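PDB 4L3U: uncharacterized protein, which is of unknown function but folds as a compact, all-alpha single-chain domain of the DUF4844 family. Local coordinates for residues D30-D35 with Q53-T58. Numbering follows the deposited sequence.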
ATOM      1  N   ASP A  30       5.644  10.439   4.129  1.00 31.23           N
ATOM      2  CA  ASP A  30       4.660  10.924   3.177  1.00 30.32           C
ATOM      3  C   ASP A  30       4.935  10.183   1.882  1.00 31.36           C
ATOM      4  O   ASP A  30       6.021  10.303   1.317  1.00 33.89           O
ATOM      5  CB  ASP A  30       4.817  12.429   2.968  1.00 32.95           C
ATOM      6  CG  ASP A  30       3.718  13.022   2.101  1.00 36.65           C
ATOM      7  OD1 ASP A  30       2.954  12.259   1.475  1.00 38.16           O
ATOM      8  OD2 ASP A  30       3.623  14.264   2.038  1.00 38.80           O
ATOM      9  N   HIS A  31       3.958   9.412   1.416  1.00 30.20           N
ATOM     10  CA  HIS A  31       4.152   8.574   0.239  1.00 28.40           C
ATOM     11  C   HIS A  31       3.623   9.198  -1.045  1.00 29.07           C
ATOM     12  O   HIS A  31       3.600   8.543  -2.089  1.00 31.01           O
ATOM     13  CB  HIS A  31       3.480   7.226   0.460  1.00 26.90           C
ATOM     14  CG  HIS A  31       4.005   6.489   1.646  1.00 27.95           C
ATOM     15  ND1 HIS A  31       3.422   6.570   2.891  1.00 31.28           N
ATOM     16  CD2 HIS A  31       5.075   5.670   1.784  1.00 26.81           C
ATOM     17  CE1 HIS A  31       4.101   5.824   3.742  1.00 30.79           C
ATOM     18  NE2 HIS A  31       5.111   5.269   3.095  1.00 29.70           N
ATOM     19  N   PHE A  32       3.223  10.462  -0.975  1.00 30.37           N
ATOM     20  CA  PHE A  32       2.522  11.093  -2.084  1.00 33.27           C
ATOM     21  C   PHE A  32       3.025  12.501  -2.361  1.00 34.56           C
ATOM     22  O   PHE A  32       2.250  13.418  -2.645  1.00 32.65           O
ATOM     23  CB  PHE A  32       1.024  11.087  -1.794  1.00 35.01           C
ATOM     24  CG  PHE A  32       0.479   9.711  -1.548  1.00 33.26           C
ATOM     25  CD1 PHE A  32       0.095   8.911  -2.611  1.00 32.48           C
ATOM     26  CD2 PHE A  32       0.393   9.199  -0.264  1.00 30.76           C
ATOM     27  CE1 PHE A  32      -0.387   7.638  -2.399  1.00 28.73           C
ATOM     28  CE2 PHE A  32      -0.090   7.928  -0.047  1.00 28.46           C
ATOM     29  CZ  PHE A  32      -0.480   7.145  -1.118  1.00 27.55           C
ATOM     30  N   ALA A  33       4.341  12.653  -2.283  1.00 38.72           N
ATOM     31  CA  ALA A  33       4.999  13.901  -2.624  1.00 44.03           C
ATOM     32  C   ALA A  33       5.524  13.818  -4.046  1.00 47.98           C
ATOM     33  O   ALA A  33       5.588  12.736  -4.628  1.00 48.90           O
ATOM     34  CB  ALA A  33       6.132  14.176  -1.654  1.00 46.03           C
ATOM     35  N   GLY A  34       5.888  14.962  -4.612  1.00 52.78           N
ATOM     36  CA  GLY A  34       6.460  14.988  -5.944  1.00 57.98           C
ATOM     37  C   GLY A  34       7.829  14.335  -5.957  1.00 60.63           C
ATOM     38  O   GLY A  34       8.649  14.598  -5.078  1.00 63.84           O
ATOM     39  N   ASP A  35       8.084  13.487  -6.949  1.00 58.50           N
ATOM     40  CA  ASP A  35       9.345  12.750  -7.009  1.00 58.02           C
ATOM     41  C   ASP A  35      10.425  13.545  -7.740  1.00 58.58           C
ATOM     42  O   ASP A  35      11.519  13.037  -7.989  1.00 59.69           O
ATOM     43  CB  ASP A  35       9.143  11.387  -7.683  1.00 57.70           C
ATOM     44  CG  ASP A  35       8.811  11.503  -9.155  1.00 59.60           C
ATOM     45  OD1 ASP A  35       8.330  12.573  -9.577  1.00 62.01           O
ATOM     46  OD2 ASP A  35       9.027  10.517  -9.890  1.00 58.69           O
ATOM     47  N   GLN A  53      -2.633   8.150   5.827  1.00 35.77           N
ATOM     48  CA  GLN A  53      -3.249   7.484   6.968  1.00 36.51           C
ATOM     49  C   GLN A  53      -3.651   6.050   6.618  1.00 30.86           C
ATOM     50  O   GLN A  53      -3.402   5.125   7.387  1.00 31.66           O
ATOM     51  CB  GLN A  53      -4.468   8.275   7.450  1.00 42.10           C
ATOM     52  CG  GLN A  53      -5.255   7.599   8.563  1.00 49.58           C
ATOM     53  CD  GLN A  53      -4.425   7.358   9.815  1.00 56.63           C
ATOM     54  OE1 GLN A  53      -3.367   7.962  10.002  1.00 58.83           O
ATOM     55  NE2 GLN A  53      -4.904   6.467  10.681  1.00 57.84           N
ATOM     56  N   LYS A  54      -4.283   5.875   5.462  1.00 27.55           N
ATOM     57  CA  LYS A  54      -4.662   4.549   4.980  1.00 27.18           C
ATOM     58  C   LYS A  54      -3.434   3.653   4.812  1.00 25.05           C
ATOM     59  O   LYS A  54      -3.480   2.456   5.088  1.00 23.72           O
ATOM     60  CB  LYS A  54      -5.397   4.665   3.646  1.00 28.96           C
ATOM     61  CG  LYS A  54      -6.726   5.407   3.717  1.00 33.25           C
ATOM     62  CD  LYS A  54      -7.865   4.501   4.166  1.00 35.76           C
ATOM     63  CE  LYS A  54      -9.222   5.182   4.003  1.00 36.84           C
ATOM     64  NZ  LYS A  54     -10.360   4.266   4.301  1.00 37.71           N
ATOM     65  N   VAL A  55      -2.334   4.243   4.357  1.00 26.45           N
ATOM     66  CA  VAL A  55      -1.078   3.515   4.203  1.00 25.45           C
ATOM     67  C   VAL A  55      -0.539   3.172   5.579  1.00 23.96           C
ATOM     68  O   VAL A  55      -0.041   2.073   5.804  1.00 25.37           O
ATOM     69  CB  VAL A  55      -0.020   4.346   3.417  1.00 30.28           C
ATOM     70  CG1 VAL A  55       1.348   3.664   3.429  1.00 27.69           C
ATOM     71  CG2 VAL A  55      -0.476   4.569   1.990  1.00 31.17           C
ATOM     72  N   ALA A  56      -0.637   4.127   6.495  1.00 23.75           N
ATOM     73  CA  ALA A  56      -0.181   3.921   7.856  1.00 23.35           C
ATOM     74  C   ALA A  56      -0.980   2.800   8.505  1.00 24.43           C
ATOM     75  O   ALA A  56      -0.433   2.008   9.266  1.00 25.82           O
ATOM     76  CB  ALA A  56      -0.314   5.205   8.654  1.00 24.43           C
ATOM     77  N   ASP A  57      -2.271   2.728   8.194  1.00 23.74           N
ATOM     78  CA  ASP A  57      -3.139   1.700   8.764  1.00 23.83           C
ATOM     79  C   ASP A  57      -2.689   0.302   8.342  1.00 24.36           C
ATOM     80  O   ASP A  57      -2.654  -0.615   9.158  1.00 27.07           O
ATOM     81  CB  ASP A  57      -4.602   1.913   8.356  1.00 24.93           C
ATOM     82  CG  ASP A  57      -5.188   3.206   8.901  1.00 30.33           C
ATOM     83  OD1 ASP A  57      -4.690   3.710   9.926  1.00 32.37           O
ATOM     84  OD2 ASP A  57      -6.160   3.716   8.306  1.00 34.28           O
ATOM     85  N   THR A  58      -2.347   0.141   7.068  1.00 23.79           N
ATOM     86  CA  THR A  58      -1.890  -1.144   6.557  1.00 20.03           C
ATOM     87  C   THR A  58      -0.528  -1.507   7.135  1.00 21.74           C
ATOM     88  O   THR A  58      -0.273  -2.663   7.459  1.00 22.99           O
ATOM     89  CB  THR A  58      -1.800  -1.128   5.028  1.00 19.70           C
ATOM     90  OG1 THR A  58      -3.074  -0.771   4.482  1.00 24.93           O
ATOM     91  CG2 THR A  58      -1.389  -2.494   4.499  1.00 19.38           C
TER
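Val55, on helix 45-68 of this all-alpha fold, meets the rings of His31 and Phe32, in the loop that leads from helix 14-27 into that same helix, giving one methyl to each. The His31 contact is a CH-pi interaction: CG1 of Val55 sits over one face of the imidazole, 3.9 Å from its centroid and 30° off the normal. It is displaced toward the ND1-CE1 side, and Val55 CG1 comes to 3.5 Å from His31 CE1. The Phe32 contact is purely apolar and comes in at the ring edge: Val55 CG2 lies near the ring plane, 3.9 Å from Phe32 CE2 and 4.0 Å from Phe32 CZ. With CG2 anti to its own carbonyl carbon and CG1 anti to the backbone N (chi1 172°), Val55 can serve the two rings at once. Phe26 of helix 14-27 also packs against Val55 and His31, while Gln100 and Val101 of helix 95-112 touch Phe32, which is buried. Polar bonds hold the turn at Asp30. Asn52 OD1 accepts from His31 N, and Arg48 forms a salt bridge with Asp30 OD2. An Asx turn closes from Phe32 N to Asp30 OD1, 3.1 Å, with OD1 met from above the carboxylate plane; Asn52 ND2 shares that oxygen.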